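Local coordinates for protein haemagglutinin I (Physarum polycephalum, PDB 3A5P) that is a lectin that agglutinates red blood cells, probably by binding cell-surface sugars through a small carbohydrate-recognition domain of legume lectin fold, at residues A[24-27]-A[28-32]. Residues are numbered along the deposited sequence; the frame is centred on the assembly and turned at random.
Sequences NSST and VPRYV
Arg30, at the start of strand 30-34, reaches back to Asn24 and Ser26, and its guanidinium fills the inside of their loop in the legume-lectin-type β-sandwich; an ST turn at Ser26 shapes the loop where it leads into Val28. The packed side is built on buried Arg30: its chain bends at chi2 and chi3, which folds the head back toward the carbonyl oxygen of Val28. NE bonds to Val28 O at 2.7 Å; the oxygen lies almost in the guanidinium plane, but NE stands above the carbonyl plane. A second, weak bond joins NH2 to the same oxygen. Ser26 CB covers one guanidinium face, 3.7 Å from NH2. At the edge, NH1 makes a weak bond to Asn24 O (3.0 Å), and a water bridges NH1 to Asn24 N. Through a cation-pi contact and an NH2 bond to Trp3 O, Arg30 links its strand to strand 3-10 of the other sheet; the Ser26 backbone also bonds to Trp3. Asn24, Thr27 and Val28 form the solvent side, where the CB bond of Thr27 points away from residues 28-32. Val28 CG2 still comes within 3.5 Å of Ser26 OG. With chi1 at -180°, that OG swings beside the Ser26 carbonyl carbon and receives Val28 N-H at 3.2 Å, nearly straight at 170°.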
ATOM      1  N   ASN A  24      -8.356   4.518  13.276  1.00 18.27           N
ATOM      2  CA  ASN A  24      -9.686   3.885  13.254  1.00 18.93           C
ATOM      3  C   ASN A  24      -9.716   2.470  13.818  1.00 18.03           C
ATOM      4  O   ASN A  24      -8.737   1.724  13.708  1.00 17.63           O
ATOM      5  CB  ASN A  24     -10.208   3.835  11.809  1.00 19.65           C
ATOM      6  CG  ASN A  24     -11.736   3.781  11.708  1.00 23.27           C
ATOM      7  OD1 ASN A  24     -12.463   3.587  12.694  1.00 24.92           O
ATOM      8  ND2 ASN A  24     -12.230   3.941  10.473  1.00 26.91           N
ATOM      9  N   SER A  25     -10.860   2.122  14.419  1.00 16.85           N
ATOM     10  CA  SER A  25     -11.179   0.745  14.759  0.50 16.59           C
ATOM     11  C   SER A  25     -12.389   0.367  13.902  1.00 16.89           C
ATOM     12  O   SER A  25     -13.492   0.850  14.131  1.00 16.85           O
ATOM     13  CB  SER A  25     -11.468   0.605  16.259  0.50 16.60           C
ATOM     14  OG  SER A  25     -10.303   0.876  17.022  0.50 15.48           O
ATOM     15  N   SER A  26     -12.161  -0.481  12.906  1.00 16.71           N
ATOM     16  CA  SER A  26     -13.098  -0.625  11.803  1.00 16.68           C
ATOM     17  C   SER A  26     -12.995  -1.995  11.152  1.00 16.72           C
ATOM     18  O   SER A  26     -12.240  -2.845  11.612  1.00 16.37           O
ATOM     19  CB  SER A  26     -12.770   0.479  10.764  1.00 16.17           C
ATOM     20  OG  SER A  26     -13.627   0.444   9.629  1.00 17.74           O
ATOM     21  N   THR A  27     -13.765  -2.190  10.076  1.00 16.99           N
ATOM     22  CA  THR A  27     -13.657  -3.367   9.196  1.00 17.94           C
ATOM     23  C   THR A  27     -12.798  -3.114   7.945  1.00 18.27           C
ATOM     24  O   THR A  27     -12.379  -4.069   7.289  1.00 18.81           O
ATOM     25  CB  THR A  27     -15.048  -3.749   8.662  1.00 18.12           C
ATOM     26  OG1 THR A  27     -15.606  -2.606   7.998  1.00 19.20           O
ATOM     27  CG2 THR A  27     -15.960  -4.140   9.791  1.00 20.25           C
ATOM     28  N   VAL A  28     -12.553  -1.839   7.623  1.00 17.53           N
ATOM     29  CA  VAL A  28     -11.970  -1.435   6.322  1.00 16.83           C
ATOM     30  C   VAL A  28     -10.493  -1.838   6.256  1.00 16.17           C
ATOM     31  O   VAL A  28      -9.849  -2.008   7.308  1.00 16.12           O
ATOM     32  CB  VAL A  28     -12.129   0.095   6.035  1.00 16.82           C
ATOM     33  CG1 VAL A  28     -13.618   0.531   6.060  1.00 16.59           C
ATOM     34  CG2 VAL A  28     -11.324   0.951   7.023  1.00 16.65           C
ATOM     35  N   PRO A  29      -9.958  -2.029   5.034  1.00 15.89           N
ATOM     36  CA  PRO A  29      -8.520  -2.297   4.936  1.00 16.01           C
ATOM     37  C   PRO A  29      -7.639  -1.187   5.526  1.00 15.99           C
ATOM     38  O   PRO A  29      -7.996   0.006   5.484  1.00 15.91           O
ATOM     39  CB  PRO A  29      -8.285  -2.416   3.423  1.00 16.02           C
ATOM     40  CG  PRO A  29      -9.650  -2.918   2.886  1.00 16.13           C
ATOM     41  CD  PRO A  29     -10.612  -2.071   3.704  1.00 15.62           C
ATOM     42  N   ARG A  30      -6.512  -1.600   6.095  1.00 16.08           N
ATOM     43  CA  ARG A  30      -5.496  -0.686   6.604  1.00 15.95           C
ATOM     44  C   ARG A  30      -4.146  -1.058   6.001  1.00 15.95           C
ATOM     45  O   ARG A  30      -3.857  -2.238   5.767  1.00 15.99           O
ATOM     46  CB  ARG A  30      -5.420  -0.774   8.140  1.00 15.51           C
ATOM     47  CG  ARG A  30      -6.012   0.419   8.904  1.00 17.18           C
ATOM     48  CD  ARG A  30      -7.469   0.691   8.561  1.00 15.78           C
ATOM     49  NE  ARG A  30      -8.389  -0.378   8.947  1.00 16.34           N
ATOM     50  CZ  ARG A  30      -8.847  -0.574  10.189  1.00 16.36           C
ATOM     51  NH1 ARG A  30      -8.411   0.178  11.189  1.00 15.23           N
ATOM     52  NH2 ARG A  30      -9.712  -1.563  10.440  1.00 14.53           N
ATOM     53  N   TYR A  31      -3.311  -0.054   5.780  1.00 15.65           N
ATOM     54  CA  TYR A  31      -2.081  -0.251   5.002  1.00 15.28           C
ATOM     55  C   TYR A  31      -0.941   0.303   5.818  1.00 15.21           C
ATOM     56  O   TYR A  31      -0.953   1.493   6.180  1.00 15.91           O
ATOM     57  CB  TYR A  31      -2.206   0.482   3.656  1.00 14.98           C
ATOM     58  CG  TYR A  31      -3.375  -0.005   2.820  1.00 14.43           C
ATOM     59  CD1 TYR A  31      -3.226  -1.090   1.952  1.00 15.08           C
ATOM     60  CD2 TYR A  31      -4.627   0.588   2.923  1.00 14.00           C
ATOM     61  CE1 TYR A  31      -4.281  -1.556   1.194  1.00 14.58           C
ATOM     62  CE2 TYR A  31      -5.717   0.117   2.166  1.00 12.27           C
ATOM     63  CZ  TYR A  31      -5.527  -0.948   1.297  1.00 12.83           C
ATOM     64  OH  TYR A  31      -6.584  -1.418   0.551  1.00 15.85           O
ATOM     65  N   VAL A  32       0.020  -0.556   6.157  1.00 14.65           N
ATOM     66  CA  VAL A  32       1.237  -0.080   6.813  1.00 14.20           C
ATOM     67  C   VAL A  32       2.318   0.055   5.751  1.00 14.56           C
ATOM     68  O   VAL A  32       2.678  -0.930   5.085  1.00 14.47           O
ATOM     69  CB  VAL A  32       1.710  -0.994   7.980  1.00 14.32           C
ATOM     70  CG1 VAL A  32       3.024  -0.470   8.554  1.00 14.73           C
ATOM     71  CG2 VAL A  32       0.661  -1.008   9.070  1.00 15.03           C
TER
HETATM   72  O   HOH W   1      -6.795   2.813  11.344  1.00 14.34           O